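Intradiol ring-cleavage dioxygenase (Streptomyces sp. SirexAA-E, PDB 4ILV) probably cleaves the aromatic ring of catechol-type compounds between the two hydroxyl-bearing carbons, using a bound iron(III) ion and dioxygen. Local coordinates at residues G126-I131 against Q146-G151; P163-N168 against G178-V183; T53-S58 against F114-I119; D85-D90 against H132-A137. All blocks are in the same frame, centred on the assembly; numbering follows the deposited sequence.

Along the chain the segments of contacts 3 and 4 alternate, as do those of contacts 4 and 1, while contact 2 opens after the other three have closed. Contacts 1 and 4 share strand 130-136 and one antiparallel sheet, their centres about 13 Å apart; each gives a histidine to the same iron. Contacts 2 and 3, with centres about 17 Å apart, both reach the second, mixed sheet. Phe86 against Leu116 and Phe182 against Val133 pack one sheet on the other, and Tyr148 ties contact 1 to contact 2 through its backbone. One sheet thus supplies both histidine ligands of the iron, and the other packs behind it; the two tyrosine ligands come from loops.

Contact 1: G126-I131 against Q146-G151; sequences GRTRHI and QLYFPG. With FE (Fe (III) ion), chain C; EDO (1,2-ethanediol), chain D.
Polar contacts gather round the guanidinium of Arg127, whose chain bends at chi2 and chi3 to meet Gln146 tip to tip. NH1 and NH2 both grip Gln146 OE1, in the guanidinium plane and on lone pairs of the amide oxygen; the NH1 bond is 2.8 Å long and the straighter of the two (159°). NH2 adds a weak bond to Tyr148 OH, which also pairs with Gln39, while NH1 donates to O1 of the bound ethanediol at 2.7 Å.

NH1 lies 3.2 Å above the centre of the His130 imidazole. That ring binds the iron through NE2 at 2.2 Å, and its ND1 donates in the ring plane to Thr128 O at 2.9 Å, which fixes its rotation. Arg127 NE is salt-bridged to Asp158, which probably moderates any effect of the charge on the ring. His132, Tyr95 and Tyr124 complete the protein ligands.

Apolar contacts are carried by Phe149: Arg129 CD sits over the centre of its ring in a CH-pi contact, 4.1 Å from CD to the centroid, while the arginine's charged end continues to Glu152. Ile131 CD1 meets Phe149 CZ.

Backbone bonds pair Ile131 with Leu147 in both directions, Leu147 N reaching Ile131 O at 2.8 Å. This pair lies at the open end of the hairpin of strands 130-136 and 143-148; Leu65 of strand 64-72 packs on Ile131 and Phe149.

Contact 2: P163-N168 against G178-V183; sequences PALLMN and GTFDFV
The ring of Phe180 turns its edge to the loop, with the carbonyl oxygens of Leu166 and Ala164 lying near its plane; CD1 comes to 3.5 Å from Leu166 O. At its other edge, Phe180 CE2 stands 3.8 Å above the centre of the Phe182 ring. With CG anti to the backbone N (chi1 -174°), the Phe180 ring reaches into the bend of 163-168, where its CZ approaches Leu165 CD2. Met167 crosses it at about a right angle, CG lying 4.0 Å from Phe180 CB, and the rest of the methionine turns off toward Phe149. An alanine in place of Phe180 would remove the ring between the loop carbonyls and the Phe182 face and would probably loosen the packing of the bend.

Beyond the ring, Asn168 and Thr179 form an antiparallel hydrogen-bonded pair: Asn168 N donates to Thr179 O at 2.9 Å, and Thr179 N to Asn168 O at 2.8 Å.

The pair joins strand 168-172, at the margin of the mixed sheet, to strand 175-183, which strand 64-72 flanks through Gly178 and Phe180. Leu165 and Met167 hydrogen-bond through their backbones to Tyr148 of strand 143-148, and Phe180 packs on Leu147 there.

Contact 3: T53-S58 against F114-I119; sequences TSLVTS and FTLRTI
Two backbone bonds grip Arg117 between Thr53 and Leu55, Arg117 N to Thr53 O at 2.9 Å and Leu55 N to Arg117 O at 2.8 Å, the latter almost straight (176°) and nearly along the C=O axis, so the irregular segment 53-58 runs roughly beside the strand.

The Arg117 side chain leaves with CG anti to the backbone N (chi1 -176°) and stays extended as far as NE, lying along the loop. Ser54 OG sits beside its CD at 3.6 Å, and Val56 CG2 presses on one face of the guanidinium, 3.7 Å from NE. The tip then reaches the backbone of Thr57 and Ser58, where NH2 makes van der Waals contact.

Val56 points into the strand and works with both branches. While CG2 meets Arg117, CG1 lies over the backbone of Thr118, 3.6 Å from its CA, and touches Ile119 CG2 at 4.1 Å; Phe102 packs against this group as well. Leu55 crosses Leu116 obliquely, its CG 3.9 Å from Leu116 CD1. Leu55 also runs alongside Thr118, whose OG1 is hydrogen-bonded to Gln88 OE1.

Strand 113-119 is an outer strand of the mixed sheet, bound on its inner side to strand 64-72 by backbone bonds from Phe114, Leu116 and Thr118. The loop's single bridge at Ser54 and Arg117 lies on the outer side, an edge-strand arrangement within the beta-sandwich core of intradiol dioxygenases.

Contact 4: D85-D90 against H132-A137; sequences DFWQAD and HVKAQA. With FE (Fe (III) ion), chain C.
Strands 83-87 and 130-136 are antiparallel neighbours in one sheet of the intradiol dioxygenase beta-sandwich, the axes of the short segments 85-87 and 132-136 approaching to 4.7 Å. Asp85 with Lys134 and Trp87 with His132 are hydrogen-bonded pairs; Phe86 with Val133 is the non-hydrogen-bonded pair between them. His132 N approaches Trp87 O nearly along the C=O axis, whereas Trp87 N lies above the plane of His132's carbonyl.

Trp87 takes the crowded first torsion, CG between the backbone N and the carbonyl carbon (chi1 72°), which swings the indole across His132. His132 instead has CG anti to its carbonyl carbon (chi1 -68°). Its CB sits over the six-membered ring, and this torsion lays the imidazole in an offset stack with the five-membered ring, centroids 4.4 Å apart and planes 8° from parallel. Lys134 CG comes to the indole edge, 3.8 Å from Trp87 CZ3; its amine runs on to Thr144 and Glu41. A serine in place of Trp87 would remove the flat surface under His132 and would probably let the imidazole tilt or shift at the metal.

On the opposite side of the sheet, Phe86 and Val133 lie side by side. Val133 CG2, anti to the backbone N, rests over one face of the Phe86 ring near its rim, 3.6 Å from CE1. Phe86 packs onward against Phe114 and Leu116 of the facing sheet.

Tyr95, Tyr124 and His130 share the iron with His132, and the stacked imidazole's own bond runs from NE2 to FE, 2.3 Å long.

Contact 1: G126-I131 against Q146-G151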
loop_
_atom_site.group_PDB
_atom_site.type_symbol
_atom_site.label_atom_id
_atom_site.label_comp_id
_atom_site.label_asym_id
_atom_site.label_seq_id
_atom_site.Cartn_x
_atom_site.Cartn_y
_atom_site.Cartn_z
ATOM N N GLY A 126 19.199 -1.851 -1.191
ATOM C CA GLY A 126 19.154 -0.734 -0.274
ATOM C C GLY A 126 17.856 -0.528 0.490
ATOM O O GLY A 126 17.806 0.312 1.377
ATOM N N ARG A 127 16.810 -1.279 0.167
ATOM C CA ARG A 127 15.513 -1.016 0.792
ATOM C C ARG A 127 14.944 -2.236 1.488
ATOM O O ARG A 127 15.072 -3.368 1.010
ATOM C CB ARG A 127 14.491 -0.503 -0.236
ATOM C CG ARG A 127 14.889 0.772 -0.962
ATOM C CD ARG A 127 13.947 1.936 -0.697
ATOM N NE ARG A 127 13.411 1.930 0.659
ATOM C CZ ARG A 127 12.145 2.207 0.952
ATOM N NH1 ARG A 127 11.293 2.520 -0.022
ATOM N NH2 ARG A 127 11.730 2.172 2.216
ATOM N N THR A 128 14.270 -1.990 2.604
ATOM C CA THR A 128 13.467 -3.024 3.229
ATOM C C THR A 128 12.212 -3.251 2.383
ATOM O O THR A 128 11.971 -2.534 1.409
ATOM C CB THR A 128 13.080 -2.651 4.661
ATOM O OG1 THR A 128 12.547 -3.805 5.322
ATOM C CG2 THR A 128 12.050 -1.532 4.660
ATOM N N ARG A 129 11.422 -4.255 2.744
ATOM C CA ARG A 129 10.234 -4.597 1.977
ATOM C C ARG A 129 9.116 -3.545 2.165
ATOM O O ARG A 129 8.841 -3.119 3.293
ATOM C CB ARG A 129 9.750 -5.975 2.416
ATOM C CG ARG A 129 8.948 -6.681 1.364
ATOM C CD ARG A 129 8.504 -8.045 1.837
ATOM N NE ARG A 129 9.601 -8.818 2.407
ATOM C CZ ARG A 129 10.447 -9.577 1.722
ATOM N NH1 ARG A 129 10.357 -9.687 0.394
ATOM N NH2 ARG A 129 11.391 -10.232 2.384
ATOM N N HIS A 130 8.455 -3.145 1.079
ATOM C CA HIS A 130 7.426 -2.102 1.167
ATOM C C HIS A 130 6.450 -2.105 -0.001
ATOM O O HIS A 130 6.761 -2.573 -1.082
ATOM C CB HIS A 130 8.080 -0.712 1.231
ATOM C CG HIS A 130 8.913 -0.391 0.023
ATOM N ND1 HIS A 130 10.165 -0.930 -0.177
ATOM C CD2 HIS A 130 8.657 0.382 -1.062
ATOM C CE1 HIS A 130 10.651 -0.496 -1.330
ATOM N NE2 HIS A 130 9.757 0.302 -1.887
ATOM N N ILE A 131 5.281 -1.519 0.227
ATOM C CA ILE A 131 4.323 -1.239 -0.831
ATOM C C ILE A 131 4.089 0.269 -0.864
ATOM O O ILE A 131 3.855 0.881 0.181
ATOM C CB ILE A 131 2.984 -1.943 -0.547
ATOM C CG1 ILE A 131 3.143 -3.455 -0.697
ATOM C CG2 ILE A 131 1.897 -1.434 -1.485
ATOM C CD1 ILE A 131 1.889 -4.231 -0.252
ATOM N N GLN A 146 4.290 4.985 2.357
ATOM C CA GLN A 146 4.615 3.582 2.133
ATOM C C GLN A 146 4.103 2.693 3.263
ATOM O O GLN A 146 3.889 3.163 4.383
ATOM C CB GLN A 146 6.132 3.414 2.030
ATOM C CG GLN A 146 6.761 4.251 0.950
ATOM C CD GLN A 146 8.260 4.068 0.875
ATOM O OE1 GLN A 146 8.792 3.012 1.236
ATOM N NE2 GLN A 146 8.955 5.096 0.397
ATOM N N LEU A 147 3.929 1.408 2.974
ATOM C CA LEU A 147 3.576 0.443 4.011
ATOM C C LEU A 147 4.693 -0.571 4.214
ATOM O O LEU A 147 5.278 -1.056 3.241
ATOM C CB LEU A 147 2.282 -0.282 3.647
ATOM C CG LEU A 147 1.102 0.625 3.286
ATOM C CD1 LEU A 147 -0.116 -0.216 2.931
ATOM C CD2 LEU A 147 0.774 1.622 4.408
ATOM N N TYR A 148 4.973 -0.906 5.472
ATOM C CA TYR A 148 6.059 -1.834 5.800
ATOM C C TYR A 148 5.539 -3.123 6.416
ATOM O O TYR A 148 4.373 -3.207 6.807
ATOM C CB TYR A 148 7.085 -1.183 6.734
ATOM C CG TYR A 148 7.796 -0.010 6.101
ATOM C CD1 TYR A 148 8.807 -0.212 5.175
ATOM C CD2 TYR A 148 7.453 1.297 6.421
ATOM C CE1 TYR A 148 9.465 0.848 4.586
ATOM C CE2 TYR A 148 8.105 2.369 5.833
ATOM C CZ TYR A 148 9.111 2.129 4.908
ATOM O OH TYR A 148 9.778 3.171 4.309
ATOM N N PHE A 149 6.427 -4.113 6.497
ATOM C CA PHE A 149 6.110 -5.459 6.950
ATOM C C PHE A 149 6.766 -5.741 8.282
ATOM O O PHE A 149 7.922 -5.374 8.487
ATOM C CB PHE A 149 6.613 -6.490 5.917
ATOM C CG PHE A 149 5.853 -6.450 4.630
ATOM C CD1 PHE A 149 4.921 -7.427 4.333
ATOM C CD2 PHE A 149 6.035 -5.409 3.736
ATOM C CE1 PHE A 149 4.189 -7.377 3.152
ATOM C CE2 PHE A 149 5.318 -5.354 2.546
ATOM C CZ PHE A 149 4.388 -6.342 2.258
ATOM N N PRO A 150 6.038 -6.420 9.187
ATOM C CA PRO A 150 6.568 -6.726 10.515
ATOM C C PRO A 150 7.654 -7.787 10.442
ATOM O O PRO A 150 7.537 -8.739 9.674
ATOM C CB PRO A 150 5.345 -7.281 11.258
ATOM C CG PRO A 150 4.505 -7.886 10.184
ATOM C CD PRO A 150 4.684 -6.970 8.993
ATOM N N GLY A 151 8.698 -7.613 11.243
ATOM C CA GLY A 151 9.696 -8.646 11.449
ATOM C C GLY A 151 10.742 -8.771 10.359
ATOM O O GLY A 151 11.519 -9.720 10.352
HETATM FE FE FE C . 10.144 1.225 -3.796
HETATM C C1 EDO D . 12.276 3.701 -3.550
HETATM O O1 EDO D . 11.368 2.960 -2.715
HETATM C C2 EDO D . 12.260 3.160 -4.988
HETATM O O2 EDO D . 10.921 2.800 -5.389
HETATM O O HOH W 1 9.170 -3.795 5.704
#

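Contact 2: P163-N168 against G178-V183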
loop_
_atom_site.group_PDB
_atom_site.type_symbol
_atom_site.label_atom_id
_atom_site.label_comp_id
_atom_site.label_asym_id
_atom_site.label_seq_id
_atom_site.Cartn_x
_atom_site.Cartn_y
_atom_site.Cartn_z
ATOM N N PRO A 163 8.118 2.630 11.999
ATOM C CA PRO A 163 7.200 1.697 12.664
ATOM C C PRO A 163 5.740 2.158 12.626
ATOM O O PRO A 163 4.851 1.318 12.730
ATOM C CB PRO A 163 7.711 1.668 14.107
ATOM C CG PRO A 163 8.555 2.884 14.243
ATOM C CD PRO A 163 9.181 3.078 12.907
ATOM N N ALA A 164 5.490 3.458 12.476
ATOM C CA ALA A 164 4.109 3.942 12.361
ATOM C C ALA A 164 3.466 3.493 11.042
ATOM O O ALA A 164 2.248 3.511 10.898
ATOM C CB ALA A 164 4.050 5.461 12.489
ATOM N N LEU A 165 4.280 3.072 10.082
ATOM C CA LEU A 165 3.751 2.645 8.792
ATOM C C LEU A 165 3.765 1.121 8.645
ATOM O O LEU A 165 3.601 0.590 7.532
ATOM C CB LEU A 165 4.535 3.311 7.662
ATOM C CG LEU A 165 4.399 4.838 7.636
ATOM C CD1 LEU A 165 5.468 5.466 6.764
ATOM C CD2 LEU A 165 3.024 5.258 7.157
ATOM N N LEU A 166 3.938 0.416 9.766
ATOM C CA LEU A 166 3.862 -1.050 9.767
ATOM C C LEU A 166 2.428 -1.528 9.603
ATOM O O LEU A 166 1.515 -1.016 10.245
ATOM C CB LEU A 166 4.429 -1.624 11.065
ATOM C CG LEU A 166 5.938 -1.875 11.167
ATOM C CD1 LEU A 166 6.326 -2.186 12.617
ATOM C CD2 LEU A 166 6.392 -3.001 10.243
ATOM N N MET A 167 2.229 -2.481 8.713
ATOM C CA MET A 167 0.999 -3.265 8.654
ATOM C C MET A 167 1.051 -4.321 9.747
ATOM O O MET A 167 2.135 -4.696 10.193
ATOM C CB MET A 167 0.916 -4.007 7.313
ATOM C CG MET A 167 0.801 -3.102 6.095
ATOM S SD MET A 167 0.708 -4.043 4.560
ATOM C CE MET A 167 2.416 -4.555 4.385
ATOM N N ASN A 168 -0.109 -4.807 10.176
ATOM C CA ASN A 168 -0.166 -6.103 10.838
ATOM C C ASN A 168 -0.239 -7.144 9.730
ATOM O O ASN A 168 -0.929 -6.947 8.750
ATOM C CB ASN A 168 -1.392 -6.243 11.732
ATOM C CG ASN A 168 -1.240 -5.522 13.065
ATOM O OD1 ASN A 168 -0.191 -4.954 13.375
ATOM N ND2 ASN A 168 -2.293 -5.560 13.872
ATOM N N GLY A 178 -2.612 -8.794 5.240
ATOM C CA GLY A 178 -2.178 -7.536 5.820
ATOM C C GLY A 178 -3.339 -6.658 6.270
ATOM O O GLY A 178 -4.390 -6.618 5.620
ATOM N N THR A 179 -3.125 -5.948 7.378
ATOM C CA THR A 179 -4.104 -5.046 7.980
ATOM C C THR A 179 -3.455 -3.687 8.246
ATOM O O THR A 179 -2.413 -3.601 8.915
ATOM C CB THR A 179 -4.600 -5.598 9.335
ATOM O OG1 THR A 179 -5.459 -6.724 9.119
ATOM C CG2 THR A 179 -5.353 -4.544 10.097
ATOM N N PHE A 180 -4.070 -2.631 7.722
ATOM C CA PHE A 180 -3.571 -1.275 7.913
ATOM C C PHE A 180 -4.693 -0.268 7.741
ATOM O O PHE A 180 -5.457 -0.349 6.782
ATOM C CB PHE A 180 -2.428 -0.945 6.935
ATOM C CG PHE A 180 -1.779 0.400 7.197
ATOM C CD1 PHE A 180 -0.750 0.522 8.125
ATOM C CD2 PHE A 180 -2.213 1.541 6.526
ATOM C CE1 PHE A 180 -0.163 1.760 8.375
ATOM C CE2 PHE A 180 -1.625 2.784 6.762
ATOM C CZ PHE A 180 -0.606 2.896 7.690
ATOM N N ASP A 181 -4.800 0.671 8.678
ATOM C CA ASP A 181 -5.758 1.757 8.565
ATOM C C ASP A 181 -5.066 3.095 8.309
ATOM O O ASP A 181 -4.081 3.430 8.973
ATOM C CB ASP A 181 -6.613 1.856 9.849
ATOM C CG ASP A 181 -7.595 0.696 9.994
ATOM O OD1 ASP A 181 -7.876 -0.004 8.987
ATOM O OD2 ASP A 181 -8.094 0.474 11.120
ATOM N N PHE A 182 -5.604 3.876 7.375
ATOM C CA PHE A 182 -5.095 5.220 7.127
ATOM C C PHE A 182 -5.886 6.216 7.971
ATOM O O PHE A 182 -7.090 6.045 8.184
ATOM C CB PHE A 182 -5.252 5.622 5.659
ATOM C CG PHE A 182 -4.470 4.763 4.693
ATOM C CD1 PHE A 182 -4.948 3.524 4.298
ATOM C CD2 PHE A 182 -3.277 5.219 4.154
ATOM C CE1 PHE A 182 -4.232 2.744 3.388
ATOM C CE2 PHE A 182 -2.557 4.439 3.241
ATOM C CZ PHE A 182 -3.034 3.205 2.867
ATOM N N VAL A 183 -5.205 7.252 8.448
ATOM C CA VAL A 183 -5.878 8.398 9.051
ATOM C C VAL A 183 -5.387 9.637 8.308
ATOM O O VAL A 183 -4.197 9.944 8.329
ATOM C CB VAL A 183 -5.561 8.508 10.539
ATOM C CG1 VAL A 183 -6.234 9.749 11.138
ATOM C CG2 VAL A 183 -6.041 7.268 11.252
#

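Contact 3: T53-S58 against F114-I119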
loop_
_atom_site.group_PDB
_atom_site.type_symbol
_atom_site.label_atom_id
_atom_site.label_comp_id
_atom_site.label_asym_id
_atom_site.label_seq_id
_atom_site.Cartn_x
_atom_site.Cartn_y
_atom_site.Cartn_z
ATOM N N THR A 53 -8.546 -3.501 -7.895
ATOM C CA THR A 53 -8.171 -3.825 -6.517
ATOM C C THR A 53 -7.281 -5.058 -6.492
ATOM O O THR A 53 -6.617 -5.330 -5.494
ATOM C CB THR A 53 -9.383 -4.129 -5.668
ATOM O OG1 THR A 53 -10.101 -5.204 -6.278
ATOM C CG2 THR A 53 -10.286 -2.898 -5.557
ATOM N N SER A 54 -7.277 -5.811 -7.596
ATOM C CA SER A 54 -6.442 -7.002 -7.680
ATOM C C SER A 54 -5.293 -6.805 -8.666
ATOM O O SER A 54 -5.517 -6.435 -9.814
ATOM C CB SER A 54 -7.285 -8.210 -8.081
ATOM O OG SER A 54 -6.479 -9.369 -8.205
ATOM N N LEU A 55 -4.067 -7.068 -8.224
ATOM C CA LEU A 55 -2.898 -6.875 -9.076
ATOM C C LEU A 55 -2.365 -8.199 -9.593
ATOM O O LEU A 55 -1.399 -8.225 -10.345
ATOM C CB LEU A 55 -1.775 -6.192 -8.291
ATOM C CG LEU A 55 -2.121 -4.858 -7.630
ATOM C CD1 LEU A 55 -0.896 -4.278 -6.950
ATOM C CD2 LEU A 55 -2.701 -3.866 -8.652
ATOM N N VAL A 56 -2.968 -9.302 -9.164
ATOM C CA VAL A 56 -2.407 -10.617 -9.451
ATOM C C VAL A 56 -3.465 -11.616 -9.861
ATOM O O VAL A 56 -4.657 -11.370 -9.705
ATOM C CB VAL A 56 -1.680 -11.201 -8.234
ATOM C CG1 VAL A 56 -0.602 -10.241 -7.751
ATOM C CG2 VAL A 56 -2.675 -11.495 -7.102
ATOM N N THR A 57 -3.015 -12.749 -10.391
ATOM C CA THR A 57 -3.887 -13.891 -10.611
ATOM C C THR A 57 -3.304 -15.092 -9.863
ATOM O O THR A 57 -2.294 -14.974 -9.161
ATOM C CB THR A 57 -4.016 -14.249 -12.108
ATOM O OG1 THR A 57 -2.911 -15.058 -12.502
ATOM C CG2 THR A 57 -4.059 -12.998 -12.970
ATOM N N SER A 58 -3.948 -16.243 -10.015
ATOM C CA SER A 58 -3.450 -17.491 -9.448
ATOM C C SER A 58 -2.108 -17.870 -10.074
ATOM O O SER A 58 -1.282 -18.528 -9.445
ATOM C CB SER A 58 -4.469 -18.603 -9.686
ATOM O OG SER A 58 -5.770 -18.151 -9.355
ATOM N N PHE A 114 -10.929 -0.461 2.120
ATOM C CA PHE A 114 -10.211 -0.819 0.885
ATOM C C PHE A 114 -9.706 -2.257 0.969
ATOM O O PHE A 114 -9.599 -2.812 2.069
ATOM C CB PHE A 114 -9.012 0.099 0.655
ATOM C CG PHE A 114 -7.882 -0.141 1.623
ATOM C CD1 PHE A 114 -6.807 -0.956 1.274
ATOM C CD2 PHE A 114 -7.893 0.451 2.880
ATOM C CE1 PHE A 114 -5.771 -1.197 2.171
ATOM C CE2 PHE A 114 -6.853 0.225 3.789
ATOM C CZ PHE A 114 -5.786 -0.595 3.428
ATOM N N THR A 115 -9.400 -2.837 -0.194
ATOM C CA THR A 115 -8.759 -4.141 -0.278
ATOM C C THR A 115 -7.791 -4.172 -1.444
ATOM O O THR A 115 -8.092 -3.655 -2.518
ATOM C CB THR A 115 -9.764 -5.272 -0.512
ATOM O OG1 THR A 115 -10.950 -5.028 0.247
ATOM C CG2 THR A 115 -9.159 -6.582 -0.085
ATOM N N LEU A 116 -6.642 -4.800 -1.230
ATOM C CA LEU A 116 -5.640 -4.936 -2.286
ATOM C C LEU A 116 -5.172 -6.371 -2.338
ATOM O O LEU A 116 -4.584 -6.864 -1.378
ATOM C CB LEU A 116 -4.438 -4.050 -2.010
ATOM C CG LEU A 116 -3.339 -4.144 -3.083
ATOM C CD1 LEU A 116 -3.790 -3.477 -4.358
ATOM C CD2 LEU A 116 -2.075 -3.504 -2.575
ATOM N N ARG A 117 -5.456 -7.055 -3.444
ATOM C CA ARG A 117 -4.962 -8.417 -3.613
ATOM C C ARG A 117 -3.686 -8.387 -4.438
ATOM O O ARG A 117 -3.693 -7.908 -5.575
ATOM C CB ARG A 117 -5.990 -9.300 -4.302
ATOM C CG ARG A 117 -5.524 -10.750 -4.387
ATOM C CD ARG A 117 -6.388 -11.564 -5.330
ATOM N NE ARG A 117 -5.810 -12.881 -5.597
ATOM C CZ ARG A 117 -6.182 -13.658 -6.610
ATOM N NH1 ARG A 117 -7.124 -13.239 -7.448
ATOM N NH2 ARG A 117 -5.610 -14.845 -6.793
ATOM N N THR A 118 -2.597 -8.911 -3.885
ATOM C CA THR A 118 -1.297 -8.752 -4.539
ATOM C C THR A 118 -0.391 -9.921 -4.153
ATOM O O THR A 118 -0.887 -10.961 -3.734
ATOM C CB THR A 118 -0.686 -7.356 -4.174
ATOM O OG1 THR A 118 0.515 -7.125 -4.915
ATOM C CG2 THR A 118 -0.411 -7.226 -2.660
ATOM N N ILE A 119 0.922 -9.791 -4.333
ATOM C CA ILE A 119 1.845 -10.768 -3.738
ATOM C C ILE A 119 2.842 -10.006 -2.882
ATOM O O ILE A 119 2.954 -8.791 -3.004
ATOM C CB ILE A 119 2.576 -11.695 -4.794
ATOM C CG1 ILE A 119 3.092 -10.902 -5.989
ATOM C CG2 ILE A 119 1.610 -12.752 -5.327
ATOM C CD1 ILE A 119 4.352 -10.086 -5.732
#

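Contact 4: D85-D90 against H132-A137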
loop_
_atom_site.group_PDB
_atom_site.type_symbol
_atom_site.label_atom_id
_atom_site.label_comp_id
_atom_site.label_asym_id
_atom_site.label_seq_id
_atom_site.Cartn_x
_atom_site.Cartn_y
_atom_site.Cartn_z
ATOM N N ASP A 85 -3.899 4.737 -4.565
ATOM C CA ASP A 85 -3.154 4.354 -5.757
ATOM C C ASP A 85 -1.912 3.606 -5.299
ATOM O O ASP A 85 -0.992 4.208 -4.752
ATOM C CB ASP A 85 -2.788 5.621 -6.536
ATOM C CG ASP A 85 -2.148 5.335 -7.907
ATOM O OD1 ASP A 85 -2.219 4.183 -8.392
ATOM O OD2 ASP A 85 -1.586 6.282 -8.507
ATOM N N PHE A 86 -1.898 2.292 -5.508
ATOM C CA PHE A 86 -0.817 1.438 -5.018
ATOM C C PHE A 86 0.182 1.102 -6.126
ATOM O O PHE A 86 -0.198 0.927 -7.282
ATOM C CB PHE A 86 -1.389 0.123 -4.482
ATOM C CG PHE A 86 -2.186 0.252 -3.200
ATOM C CD1 PHE A 86 -1.543 0.243 -1.976
ATOM C CD2 PHE A 86 -3.568 0.320 -3.223
ATOM C CE1 PHE A 86 -2.258 0.315 -0.798
ATOM C CE2 PHE A 86 -4.302 0.393 -2.045
ATOM C CZ PHE A 86 -3.650 0.394 -0.834
ATOM N N TRP A 87 1.462 1.027 -5.781
ATOM C CA TRP A 87 2.434 0.401 -6.674
ATOM C C TRP A 87 3.533 -0.287 -5.851
ATOM O O TRP A 87 3.721 0.038 -4.674
ATOM C CB TRP A 87 2.988 1.393 -7.716
ATOM C CG TRP A 87 3.921 2.433 -7.181
ATOM C CD1 TRP A 87 5.286 2.458 -7.319
ATOM C CD2 TRP A 87 3.571 3.613 -6.447
ATOM N NE1 TRP A 87 5.802 3.570 -6.704
ATOM C CE2 TRP A 87 4.774 4.299 -6.164
ATOM C CE3 TRP A 87 2.363 4.144 -5.981
ATOM C CZ2 TRP A 87 4.803 5.491 -5.438
ATOM C CZ3 TRP A 87 2.394 5.333 -5.258
ATOM C CH2 TRP A 87 3.606 5.992 -4.996
ATOM N N GLN A 88 4.234 -1.245 -6.457
ATOM C CA GLN A 88 5.166 -2.091 -5.708
ATOM C C GLN A 88 6.015 -2.927 -6.639
ATOM O O GLN A 88 5.695 -3.069 -7.818
ATOM C CB GLN A 88 4.401 -3.069 -4.816
ATOM C CG GLN A 88 3.632 -4.131 -5.632
ATOM C CD GLN A 88 3.062 -5.243 -4.784
ATOM O OE1 GLN A 88 1.982 -5.111 -4.204
ATOM N NE2 GLN A 88 3.781 -6.357 -4.709
ATOM N N ALA A 89 7.072 -3.518 -6.093
ATOM C CA ALA A 89 7.894 -4.445 -6.870
ATOM C C ALA A 89 7.219 -5.803 -6.956
ATOM O O ALA A 89 6.374 -6.136 -6.116
ATOM C CB ALA A 89 9.274 -4.585 -6.238
ATOM N N ASP A 90 7.600 -6.593 -7.964
ATOM C CA ASP A 90 7.111 -7.959 -8.084
ATOM C C ASP A 90 7.856 -8.859 -7.103
ATOM O O ASP A 90 8.627 -8.361 -6.282
ATOM C CB ASP A 90 7.184 -8.468 -9.543
ATOM C CG ASP A 90 8.609 -8.588 -10.084
ATOM O OD1 ASP A 90 9.595 -8.579 -9.304
ATOM O OD2 ASP A 90 8.728 -8.709 -11.329
ATOM N N HIS A 132 4.148 0.878 -2.048
ATOM C CA HIS A 132 3.925 2.315 -2.140
ATOM C C HIS A 132 2.438 2.641 -2.252
ATOM O O HIS A 132 1.685 1.889 -2.852
ATOM C CB HIS A 132 4.626 2.894 -3.360
ATOM C CG HIS A 132 6.120 2.862 -3.288
ATOM N ND1 HIS A 132 6.857 3.884 -2.731
ATOM C CD2 HIS A 132 7.017 1.951 -3.741
ATOM C CE1 HIS A 132 8.145 3.594 -2.825
ATOM N NE2 HIS A 132 8.266 2.423 -3.421
ATOM N N VAL A 133 2.027 3.776 -1.698
ATOM C CA VAL A 133 0.639 4.207 -1.825
ATOM C C VAL A 133 0.496 5.732 -1.814
ATOM O O VAL A 133 1.157 6.441 -1.037
ATOM C CB VAL A 133 -0.268 3.555 -0.735
ATOM C CG1 VAL A 133 0.179 3.969 0.683
ATOM C CG2 VAL A 133 -1.755 3.909 -0.961
ATOM N N LYS A 134 -0.355 6.237 -2.702
ATOM C CA LYS A 134 -0.795 7.629 -2.640
ATOM C C LYS A 134 -2.276 7.652 -2.268
ATOM O O LYS A 134 -3.072 6.959 -2.895
ATOM C CB LYS A 134 -0.598 8.328 -3.984
ATOM C CG LYS A 134 0.843 8.666 -4.290
ATOM C CD LYS A 134 0.984 9.195 -5.695
ATOM C CE LYS A 134 2.427 9.527 -6.000
ATOM N NZ LYS A 134 2.814 10.820 -5.372
ATOM N N ALA A 135 -2.636 8.450 -1.260
ATOM C CA ALA A 135 -4.018 8.573 -0.809
ATOM C C ALA A 135 -4.517 9.995 -1.011
ATOM O O ALA A 135 -3.835 10.955 -0.651
ATOM C CB ALA A 135 -4.140 8.188 0.686
ATOM N N GLN A 136 -5.707 10.138 -1.586
ATOM C CA GLN A 136 -6.264 11.465 -1.778
ATOM C C GLN A 136 -7.754 11.484 -1.503
ATOM O O GLN A 136 -8.533 10.862 -2.224
ATOM C CB GLN A 136 -5.987 11.979 -3.193
ATOM C CG GLN A 136 -6.384 13.439 -3.404
ATOM C CD GLN A 136 -6.105 13.932 -4.810
ATOM O OE1 GLN A 136 -6.097 13.153 -5.765
ATOM N NE2 GLN A 136 -5.866 15.235 -4.946
ATOM N N ALA A 137 -8.131 12.193 -0.444
ATOM C CA ALA A 137 -9.524 12.458 -0.134
ATOM C C ALA A 137 -10.039 13.488 -1.140
ATOM O O ALA A 137 -9.277 14.343 -1.592
ATOM C CB ALA A 137 -9.645 12.998 1.286
HETATM FE FE FE C . 10.144 1.225 -3.796
#